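Local coordinates for decapping and exoribonuclease protein 1 (Kluyveromyces lactis, PDB 4GPS) that hydrolyses NAD caps and N7-methylguanosine caps from the 5' ends of RNA and degrades RNA 5' to 3' with a divalent metal cation, at residues H90-I95 with A99-N104; H183-I188 with L275-E280; I188-F193 with M314-N319. All blocks are in the same frame, centred on the assembly; numbering follows the deposited sequence.

Contact 1 (H90-I95 with A99-N104)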
loop_
_atom_site.group_PDB
_atom_site.type_symbol
_atom_site.label_atom_id
_atom_site.label_comp_id
_atom_site.label_asym_id
_atom_site.label_seq_id
_atom_site.Cartn_x
_atom_site.Cartn_y
_atom_site.Cartn_z
ATOM N N HIS A 90 11.408 12.182 -0.928
ATOM C CA HIS A 90 10.722 13.487 -0.914
ATOM C C HIS A 90 9.410 13.264 -0.171
ATOM O O HIS A 90 8.995 12.121 0.026
ATOM C CB HIS A 90 10.359 13.955 -2.326
ATOM C CG HIS A 90 11.525 14.403 -3.145
ATOM N ND1 HIS A 90 12.145 15.618 -2.952
ATOM C CD2 HIS A 90 12.189 13.796 -4.160
ATOM C CE1 HIS A 90 13.138 15.742 -3.814
ATOM N NE2 HIS A 90 13.186 14.651 -4.558
ATOM N N ASN A 91 8.783 14.351 0.261
ATOM C CA ASN A 91 7.482 14.274 0.860
ATOM C C ASN A 91 6.821 15.592 0.521
ATOM O O ASN A 91 7.501 16.528 0.124
ATOM C CB ASN A 91 7.542 14.037 2.367
ATOM C CG ASN A 91 8.281 15.101 3.090
ATOM O OD1 ASN A 91 7.858 16.255 3.125
ATOM N ND2 ASN A 91 9.397 14.725 3.693
ATOM N N CYS A 92 5.495 15.655 0.601
ATOM C CA CYS A 92 4.819 16.899 0.302
ATOM C C CYS A 92 3.397 16.901 0.785
ATOM O O CYS A 92 2.754 15.857 0.861
ATOM C CB CYS A 92 4.827 17.192 -1.192
ATOM S SG CYS A 92 3.908 16.016 -2.164
ATOM N N SER A 93 2.924 18.082 1.153
ATOM C CA SER A 93 1.555 18.222 1.584
ATOM C C SER A 93 0.847 18.968 0.457
ATOM O O SER A 93 1.385 19.897 -0.159
ATOM C CB SER A 93 1.458 18.958 2.924
ATOM O OG SER A 93 2.332 20.052 2.972
ATOM N N TYR A 94 -0.344 18.499 0.148
ATOM C CA TYR A 94 -1.110 19.071 -0.916
ATOM C C TYR A 94 -2.331 19.756 -0.310
ATOM O O TYR A 94 -3.229 19.081 0.196
ATOM C CB TYR A 94 -1.491 17.937 -1.883
ATOM C CG TYR A 94 -2.553 18.283 -2.901
ATOM C CD1 TYR A 94 -2.666 19.577 -3.418
ATOM C CD2 TYR A 94 -3.423 17.304 -3.383
ATOM C CE1 TYR A 94 -3.608 19.887 -4.379
ATOM C CE2 TYR A 94 -4.365 17.604 -4.350
ATOM C CZ TYR A 94 -4.447 18.896 -4.844
ATOM O OH TYR A 94 -5.342 19.182 -5.841
ATOM N N ILE A 95 -2.340 21.091 -0.333
ATOM C CA ILE A 95 -3.471 21.874 0.205
ATOM C C ILE A 95 -4.459 21.964 -0.964
ATOM O O ILE A 95 -4.231 22.724 -1.900
ATOM C CB ILE A 95 -3.038 23.328 0.609
ATOM C CG1 ILE A 95 -1.518 23.397 0.850
ATOM C CG2 ILE A 95 -3.819 23.780 1.855
ATOM C CD1 ILE A 95 -1.031 22.557 2.014
ATOM N N ALA A 99 -4.419 24.636 -4.487
ATOM C CA ALA A 99 -3.848 23.941 -5.648
ATOM C C ALA A 99 -2.346 24.099 -5.514
ATOM O O ALA A 99 -1.653 24.461 -6.468
ATOM C CB ALA A 99 -4.328 24.568 -6.947
ATOM N N THR A 100 -1.871 23.822 -4.300
ATOM C CA THR A 100 -0.470 23.965 -3.933
ATOM C C THR A 100 0.149 22.726 -3.315
ATOM O O THR A 100 -0.473 22.056 -2.502
ATOM C CB THR A 100 -0.307 25.091 -2.899
ATOM O OG1 THR A 100 -0.658 26.339 -3.501
ATOM C CG2 THR A 100 1.113 25.150 -2.379
ATOM N N LEU A 101 1.384 22.436 -3.700
ATOM C CA LEU A 101 2.107 21.324 -3.123
ATOM C C LEU A 101 3.256 21.968 -2.363
ATOM O O LEU A 101 3.971 22.799 -2.929
ATOM C CB LEU A 101 2.689 20.422 -4.205
ATOM C CG LEU A 101 1.754 19.594 -5.072
ATOM C CD1 LEU A 101 2.551 18.946 -6.187
ATOM C CD2 LEU A 101 1.062 18.550 -4.204
ATOM N N LEU A 102 3.409 21.645 -1.087
ATOM C CA LEU A 102 4.528 22.180 -0.328
ATOM C C LEU A 102 5.479 21.001 -0.171
ATOM O O LEU A 102 5.125 19.982 0.427
ATOM C CB LEU A 102 4.065 22.685 1.040
ATOM C CG LEU A 102 2.978 23.748 0.939
ATOM C CD1 LEU A 102 2.570 24.194 2.329
ATOM C CD2 LEU A 102 3.496 24.924 0.138
ATOM N N TRP A 103 6.685 21.134 -0.697
ATOM C CA TRP A 103 7.640 20.048 -0.621
ATOM C C TRP A 103 8.570 20.033 0.574
ATOM O O TRP A 103 8.986 21.081 1.076
ATOM C CB TRP A 103 8.528 20.006 -1.874
ATOM C CG TRP A 103 7.784 19.707 -3.134
ATOM C CD1 TRP A 103 7.143 20.599 -3.931
ATOM C CD2 TRP A 103 7.555 18.411 -3.704
ATOM N NE1 TRP A 103 6.530 19.943 -4.969
ATOM C CE2 TRP A 103 6.767 18.598 -4.852
ATOM C CE3 TRP A 103 7.939 17.110 -3.349
ATOM C CZ2 TRP A 103 6.349 17.531 -5.656
ATOM C CZ3 TRP A 103 7.530 16.059 -4.132
ATOM C CH2 TRP A 103 6.742 16.274 -5.282
ATOM N N ASN A 104 8.879 18.814 1.014
ATOM C CA ASN A 104 9.826 18.555 2.072
ATOM C C ASN A 104 9.815 19.461 3.305
ATOM O O ASN A 104 8.860 19.432 4.073
ATOM C CB ASN A 104 11.220 18.485 1.418
ATOM C CG ASN A 104 11.274 17.429 0.313
ATOM O OD1 ASN A 104 10.902 16.267 0.538
ATOM N ND2 ASN A 104 11.714 17.816 -0.874
#
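His90 and Asn104 meet at the open end of a beta hairpin made by strands 86-95 and 100-103. The Asn104 amide ND2 donates to His90 ND1 over 3.1 Å, nearly straight at 168° and lying in the imidazole plane. The face of the same ring receives the edge of Trp103 in an offset edge-to-face pair, planes at 84°. Next, Asn91 N donates to Asn104 OD1 at 2.9 Å, while Asn104 N donates to Asn91 O. Because one amide thus serves both a ring nitrogen and a backbone N-H, an alanine in place of Asn104 would probably leave His90 ND1 and Asn91 N without these mates and the imidazole freer to turn. Cys92 pairs with Trp103 at a non-hydrogen-bonded position; its SG sits between backbone N and carbonyl carbon (chi1 65°), which sets the sulfur over the indole face, 4.2 Å from the centroid of the six-membered ring of Trp103. Arg166, from helix 156-167, makes a cation-pi contact with that indole. Ser93 and Leu102 form a hydrogen-bonded pair through both backbone N-H groups, and Ser93 OG turns to Arg108 N. Tyr94 CB meets Leu101 CD2 at 3.5 Å. At the turn Ala99 and Thr100 both face Ile95 in a G1 beta bulge, and Ile95 N donates to Thr100 O at 3.0 Å.

Contact 2 (H183-I188 with L275-E280). With CIT (citric acid), chain B.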
loop_
_atom_site.group_PDB
_atom_site.type_symbol
_atom_site.label_atom_id
_atom_site.label_comp_id
_atom_site.label_asym_id
_atom_site.label_seq_id
_atom_site.Cartn_x
_atom_site.Cartn_y
_atom_site.Cartn_z
ATOM N N HIS A 183 -1.005 2.234 -4.029
ATOM C CA HIS A 183 -2.215 1.451 -4.246
ATOM C C HIS A 183 -2.068 0.431 -5.383
ATOM O O HIS A 183 -2.507 -0.706 -5.252
ATOM C CB HIS A 183 -3.402 2.389 -4.554
ATOM C CG HIS A 183 -4.733 1.762 -4.314
ATOM N ND1 HIS A 183 -5.332 1.740 -3.070
ATOM C CD2 HIS A 183 -5.547 1.050 -5.134
ATOM C CE1 HIS A 183 -6.454 1.039 -3.132
ATOM N NE2 HIS A 183 -6.609 0.608 -4.372
ATOM N N HIS A 184 -1.465 0.824 -6.502
ATOM C CA HIS A 184 -1.329 -0.109 -7.621
ATOM C C HIS A 184 -0.268 -1.160 -7.419
ATOM O O HIS A 184 -0.372 -2.236 -8.006
ATOM C CB HIS A 184 -1.064 0.614 -8.934
ATOM C CG HIS A 184 -2.101 1.628 -9.268
ATOM N ND1 HIS A 184 -3.451 1.378 -9.129
ATOM C CD2 HIS A 184 -1.992 2.917 -9.666
ATOM C CE1 HIS A 184 -4.129 2.474 -9.417
ATOM N NE2 HIS A 184 -3.268 3.422 -9.745
ATOM N N ILE A 185 0.758 -0.861 -6.617
ATOM C CA ILE A 185 1.770 -1.863 -6.380
ATOM C C ILE A 185 1.069 -2.882 -5.471
ATOM O O ILE A 185 1.120 -4.082 -5.702
ATOM C CB ILE A 185 3.055 -1.273 -5.716
ATOM C CG1 ILE A 185 3.687 -0.183 -6.612
ATOM C CG2 ILE A 185 4.063 -2.371 -5.541
ATOM C CD1 ILE A 185 3.966 -0.681 -8.026
ATOM N N ILE A 186 0.373 -2.411 -4.457
ATOM C CA ILE A 186 -0.337 -3.342 -3.622
ATOM C C ILE A 186 -1.296 -4.213 -4.491
ATOM O O ILE A 186 -1.310 -5.446 -4.348
ATOM C CB ILE A 186 -1.128 -2.602 -2.506
ATOM C CG1 ILE A 186 -0.151 -1.963 -1.533
ATOM C CG2 ILE A 186 -2.034 -3.576 -1.727
ATOM C CD1 ILE A 186 -0.750 -0.798 -0.775
ATOM N N ASP A 187 -2.065 -3.599 -5.400
ATOM C CA ASP A 187 -3.006 -4.375 -6.218
ATOM C C ASP A 187 -2.307 -5.495 -6.984
ATOM O O ASP A 187 -2.818 -6.608 -7.064
ATOM C CB ASP A 187 -3.758 -3.524 -7.271
ATOM C CG ASP A 187 -4.764 -2.537 -6.665
ATOM O OD1 ASP A 187 -5.420 -2.858 -5.641
ATOM O OD2 ASP A 187 -4.897 -1.426 -7.247
ATOM N N ILE A 188 -1.159 -5.184 -7.574
ATOM C CA ILE A 188 -0.431 -6.158 -8.340
ATOM C C ILE A 188 0.076 -7.299 -7.464
ATOM O O ILE A 188 0.018 -8.440 -7.877
ATOM C CB ILE A 188 0.757 -5.507 -9.050
ATOM C CG1 ILE A 188 0.246 -4.611 -10.172
ATOM C CG2 ILE A 188 1.739 -6.601 -9.540
ATOM C CD1 ILE A 188 1.220 -3.494 -10.558
ATOM N N LEU A 275 11.740 0.718 -7.682
ATOM C CA LEU A 275 10.390 1.234 -7.588
ATOM C C LEU A 275 10.417 2.647 -6.991
ATOM O O LEU A 275 11.124 2.890 -6.012
ATOM C CB LEU A 275 9.537 0.358 -6.673
ATOM C CG LEU A 275 9.076 -1.032 -7.068
ATOM C CD1 LEU A 275 7.808 -1.335 -6.239
ATOM C CD2 LEU A 275 8.793 -1.118 -8.563
ATOM N N LEU A 276 9.670 3.582 -7.578
ATOM C CA LEU A 276 9.583 4.943 -7.033
ATOM C C LEU A 276 8.075 5.019 -6.775
ATOM O O LEU A 276 7.284 5.076 -7.702
ATOM C CB LEU A 276 10.009 5.984 -8.061
ATOM C CG LEU A 276 9.870 7.410 -7.555
ATOM C CD1 LEU A 276 10.904 7.709 -6.491
ATOM C CD2 LEU A 276 10.070 8.352 -8.714
ATOM N N ILE A 277 7.708 5.029 -5.503
ATOM C CA ILE A 277 6.345 4.974 -5.050
ATOM C C ILE A 277 5.870 6.187 -4.280
ATOM O O ILE A 277 6.623 6.767 -3.473
ATOM C CB ILE A 277 6.195 3.731 -4.115
ATOM C CG1 ILE A 277 6.334 2.460 -4.922
ATOM C CG2 ILE A 277 4.892 3.734 -3.378
ATOM C CD1 ILE A 277 6.602 1.243 -4.026
ATOM N N GLN A 278 4.597 6.525 -4.500
ATOM C CA GLN A 278 3.941 7.624 -3.792
ATOM C C GLN A 278 2.907 7.045 -2.798
ATOM O O GLN A 278 2.026 6.278 -3.189
ATOM C CB GLN A 278 3.242 8.563 -4.770
ATOM C CG GLN A 278 2.557 9.736 -4.073
ATOM C CD GLN A 278 1.870 10.694 -5.060
ATOM O OE1 GLN A 278 0.660 10.960 -4.957
ATOM N NE2 GLN A 278 2.643 11.219 -6.010
ATOM N N ALA A 279 3.020 7.395 -1.517
ATOM C CA ALA A 279 2.080 6.876 -0.521
ATOM C C ALA A 279 1.511 7.985 0.326
ATOM O O ALA A 279 2.221 8.897 0.734
ATOM C CB ALA A 279 2.782 5.848 0.395
ATOM N N GLU A 280 0.222 7.921 0.590
ATOM C CA GLU A 280 -0.374 8.926 1.438
ATOM C C GLU A 280 -0.194 8.408 2.863
ATOM O O GLU A 280 -0.517 7.239 3.142
ATOM C CB GLU A 280 -1.860 9.101 1.119
ATOM C CG GLU A 280 -2.630 9.750 2.277
ATOM C CD GLU A 280 -4.088 10.047 1.951
ATOM O OE1 GLU A 280 -4.779 10.613 2.838
ATOM O OE2 GLU A 280 -4.528 9.721 0.817
HETATM C C1 CIT B . -4.155 0.337 0.557
HETATM O O1 CIT B . -3.793 -0.043 -0.541
HETATM O O2 CIT B . -5.161 -0.312 1.199
HETATM C C2 CIT B . -3.481 1.551 1.196
HETATM C C3 CIT B . -3.549 2.770 0.244
HETATM O O7 CIT B . -2.969 2.397 -1.005
HETATM C C4 CIT B . -2.770 3.964 0.853
HETATM C C5 CIT B . -2.262 4.939 -0.209
HETATM O O3 CIT B . -1.098 4.926 -0.522
HETATM O O4 CIT B . -3.120 5.819 -0.798
HETATM C C6 CIT B . -5.001 3.190 0.056
HETATM O O5 CIT B . -5.386 3.611 -1.024
HETATM O O6 CIT B . -5.862 3.106 1.102
#
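The imidazole of His183 meets a bound citrate at its ring edge, with citrate C6 in the ring plane. His183 ND1 donates to citrate O5 over 2.8 Å at a bent 141°, and ND1 also hydrogen-bonds the citrate hydroxyl O7 at 3.2 Å. Across the pocket, Glu280 N makes a weak, long bond of 3.5 Å to citrate O3, so the ligand spans the start of helix 182-190 and strand 273-285. Arg313 and Arg182 add further hydrogen bonds to it. Direct contact between helix and strand is left to aliphatic groups. Chi1 of Ile185 (-60°) swings CG2 opposite the backbone N, and this methyl meets Leu275 CD1 tip to tip at 3.9 Å, while the Ile185 side chain crosses that of Ile277, with CG1 of each 4.1 Å apart. Phe381 and Phe377, from helix 370-393, pack against Ile185 and Leu275 respectively. The chemistry is thus divided: a buried apolar seam joins helix to strand, and beside it a polar pocket binds an anion. Citrate probably came from the crystallisation liquor, and one of its carboxylates lies beside Glu280, which probably binds substrate; Arg182, Arg313 and His183 around it are consistent with a site suited to the negative charge of RNA.

Contact 3 (I188-F193 with M314-N319)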
loop_
_atom_site.group_PDB
_atom_site.type_symbol
_atom_site.label_atom_id
_atom_site.label_comp_id
_atom_site.label_asym_id
_atom_site.label_seq_id
_atom_site.Cartn_x
_atom_site.Cartn_y
_atom_site.Cartn_z
ATOM N N ILE A 188 -1.159 -5.184 -7.574
ATOM C CA ILE A 188 -0.431 -6.158 -8.340
ATOM C C ILE A 188 0.076 -7.299 -7.464
ATOM O O ILE A 188 0.018 -8.440 -7.877
ATOM C CB ILE A 188 0.757 -5.507 -9.050
ATOM C CG1 ILE A 188 0.246 -4.611 -10.172
ATOM C CG2 ILE A 188 1.739 -6.601 -9.540
ATOM C CD1 ILE A 188 1.220 -3.494 -10.558
ATOM N N ILE A 189 0.555 -6.999 -6.258
ATOM C CA ILE A 189 1.056 -8.052 -5.395
ATOM C C ILE A 189 -0.113 -8.919 -4.903
ATOM O O ILE A 189 0.056 -10.120 -4.659
ATOM C CB ILE A 189 1.819 -7.456 -4.178
ATOM C CG1 ILE A 189 3.048 -6.705 -4.670
ATOM C CG2 ILE A 189 2.270 -8.553 -3.214
ATOM C CD1 ILE A 189 3.560 -5.663 -3.640
ATOM N N MET A 190 -1.294 -8.314 -4.779
ATOM C CA MET A 190 -2.471 -9.012 -4.278
ATOM C C MET A 190 -3.177 -9.974 -5.241
ATOM O O MET A 190 -4.046 -10.738 -4.809
ATOM C CB MET A 190 -3.498 -7.986 -3.758
ATOM C CG MET A 190 -3.162 -7.431 -2.372
ATOM S SD MET A 190 -3.116 -8.675 -1.009
ATOM C CE MET A 190 -4.940 -8.790 -0.668
ATOM N N CYS A 191 -2.827 -9.951 -6.527
ATOM C CA CYS A 191 -3.499 -10.818 -7.507
ATOM C C CYS A 191 -3.737 -12.261 -7.070
ATOM O O CYS A 191 -4.860 -12.736 -7.098
ATOM C CB CYS A 191 -2.764 -10.791 -8.861
ATOM S SG CYS A 191 -2.945 -9.203 -9.694
ATOM N N PRO A 192 -2.700 -12.963 -6.611
ATOM C CA PRO A 192 -2.982 -14.352 -6.210
ATOM C C PRO A 192 -3.815 -14.546 -4.963
ATOM O O PRO A 192 -4.185 -15.674 -4.616
ATOM C CB PRO A 192 -1.593 -14.984 -6.076
ATOM C CG PRO A 192 -0.677 -13.849 -5.890
ATOM C CD PRO A 192 -1.252 -12.694 -6.664
ATOM N N PHE A 193 -4.141 -13.461 -4.283
ATOM C CA PHE A 193 -4.922 -13.631 -3.082
ATOM C C PHE A 193 -6.360 -13.133 -3.237
ATOM O O PHE A 193 -7.127 -13.150 -2.275
ATOM C CB PHE A 193 -4.195 -12.964 -1.901
ATOM C CG PHE A 193 -2.731 -13.293 -1.841
ATOM C CD1 PHE A 193 -1.790 -12.487 -2.491
ATOM C CD2 PHE A 193 -2.296 -14.442 -1.226
ATOM C CE1 PHE A 193 -0.442 -12.823 -2.537
ATOM C CE2 PHE A 193 -0.937 -14.801 -1.263
ATOM C CZ PHE A 193 -0.013 -13.988 -1.920
ATOM N N MET A 314 -2.528 -5.063 4.495
ATOM C CA MET A 314 -2.014 -4.162 5.525
ATOM C C MET A 314 -0.485 -4.376 5.620
ATOM O O MET A 314 0.314 -3.430 5.623
ATOM C CB MET A 314 -2.680 -4.559 6.842
ATOM C CG MET A 314 -2.936 -3.506 7.820
ATOM S SD MET A 314 -4.019 -4.121 9.159
ATOM C CE MET A 314 -5.673 -3.876 8.401
ATOM N N TRP A 315 -0.097 -5.639 5.735
ATOM C CA TRP A 315 1.295 -5.987 5.802
ATOM C C TRP A 315 2.013 -5.480 4.540
ATOM O O TRP A 315 3.059 -4.849 4.655
ATOM C CB TRP A 315 1.441 -7.508 5.906
ATOM C CG TRP A 315 2.873 -7.978 5.826
ATOM C CD1 TRP A 315 3.814 -7.950 6.833
ATOM C CD2 TRP A 315 3.545 -8.464 4.666
ATOM N NE1 TRP A 315 5.021 -8.378 6.362
ATOM C CE2 TRP A 315 4.892 -8.703 5.035
ATOM C CE3 TRP A 315 3.146 -8.716 3.340
ATOM C CZ2 TRP A 315 5.846 -9.191 4.125
ATOM C CZ3 TRP A 315 4.101 -9.199 2.431
ATOM C CH2 TRP A 315 5.432 -9.428 2.833
ATOM N N ILE A 316 1.477 -5.756 3.342
ATOM C CA ILE A 316 2.149 -5.300 2.115
ATOM C C ILE A 316 2.240 -3.790 2.123
ATOM O O ILE A 316 3.256 -3.223 1.738
ATOM C CB ILE A 316 1.389 -5.675 0.863
ATOM C CG1 ILE A 316 1.282 -7.197 0.767
ATOM C CG2 ILE A 316 2.091 -5.078 -0.367
ATOM C CD1 ILE A 316 0.242 -7.644 -0.218
ATOM N N GLN A 317 1.172 -3.149 2.587
ATOM C CA GLN A 317 1.114 -1.693 2.637
ATOM C C GLN A 317 2.231 -1.050 3.463
ATOM O O GLN A 317 2.908 -0.140 2.990
ATOM C CB GLN A 317 -0.255 -1.254 3.139
ATOM C CG GLN A 317 -0.369 0.190 3.456
ATOM C CD GLN A 317 -1.654 0.519 4.216
ATOM O OE1 GLN A 317 -1.805 1.618 4.742
ATOM N NE2 GLN A 317 -2.579 -0.427 4.267
ATOM N N THR A 318 2.458 -1.514 4.679
ATOM C CA THR A 318 3.509 -0.900 5.464
ATOM C C THR A 318 4.870 -1.445 5.092
ATOM O O THR A 318 5.871 -0.713 5.128
ATOM C CB THR A 318 3.276 -1.044 6.973
ATOM O OG1 THR A 318 2.995 -2.396 7.296
ATOM C CG2 THR A 318 2.098 -0.157 7.407
ATOM N N ASN A 319 4.912 -2.706 4.674
ATOM C CA ASN A 319 6.193 -3.282 4.299
ATOM C C ASN A 319 6.848 -2.608 3.098
ATOM O O ASN A 319 8.054 -2.701 2.935
ATOM C CB ASN A 319 6.074 -4.773 4.030
ATOM C CG ASN A 319 7.406 -5.459 4.098
ATOM O OD1 ASN A 319 7.970 -5.830 3.095
ATOM N ND2 ASN A 319 7.932 -5.594 5.300
#
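Ile316 meets both Ile189 and Met190, packing helix 305-319 against the C-terminal part of helix 182-190. The contact is entirely apolar, and its first kind is branch against branch. Ile189 and Ile316 slide past each other in opposite directions, so that Ile189 CD1 touches Ile316 CG2 at 3.6 Å and Ile316 CD1 comes back to Ile189 CG2 at 3.7 Å. Each isoleucine therefore offers its long arm to the other's short one. Both hold CG1 anti to the carbonyl carbon (chi1 -64° in Ile189, -61° in Ile316), which lets the two arms overlap rather than meet end on.

The second kind is thioether packing. Met190 crosses Ile316 with its sulfur against the terminal methyl, Met190 SD to Ile316 CD1 being 3.6 Å. The bend at chi2 (-62°) brings SD beside that methyl, and CG of Met190 lies 4.0 Å from Ile316 CD1. One methyl thus rests against both a branch of Ile189 and the thioether of Met190.

Some backbone bonds lie within the segments. Phe193 N bonds to Met190 O at 2.8 Å, in the 3-10 turn that follows the helix, and Asn319 N bonds to Trp315 O within helix 305-319. Phe193 O accepts from Arg309 NE, tying the 3-10 turn to helix 305-319.

Around this buried interface, helix 370-393 packs on Ile189 through Phe377, and helix 346-353 covers Trp315. Gln317, next to Ile316 in sequence, probably binds substrate. The Ile316 side chain is about 10 Å from those of Glu293, a metal ligand, and Lys295, probably substrate-binding, both on strand 290-297.

Contact 1 lies toward the periphery, about 20 Å from the chain centre, and is only partly buried; contacts 2 and 3 are core packing, centred within about 7 Å of it. Helix 182-190 serves both core contacts, facing strand 273-285 in one and helix 305-319 in the other, and Ile186 bridges them by touching Ile316 and Gln317. Contacts 1 and 2 do not touch, but strand 259-268 pairs with both 86-95 and 273-285 and so connects them through the sheet. Chemistry follows place: backbone and amide hydrogen bonds with aromatic packing build the hairpin, whereas apolar side-chain packing joins the elements in the core, with the citrate pocket at the edge of contact 2.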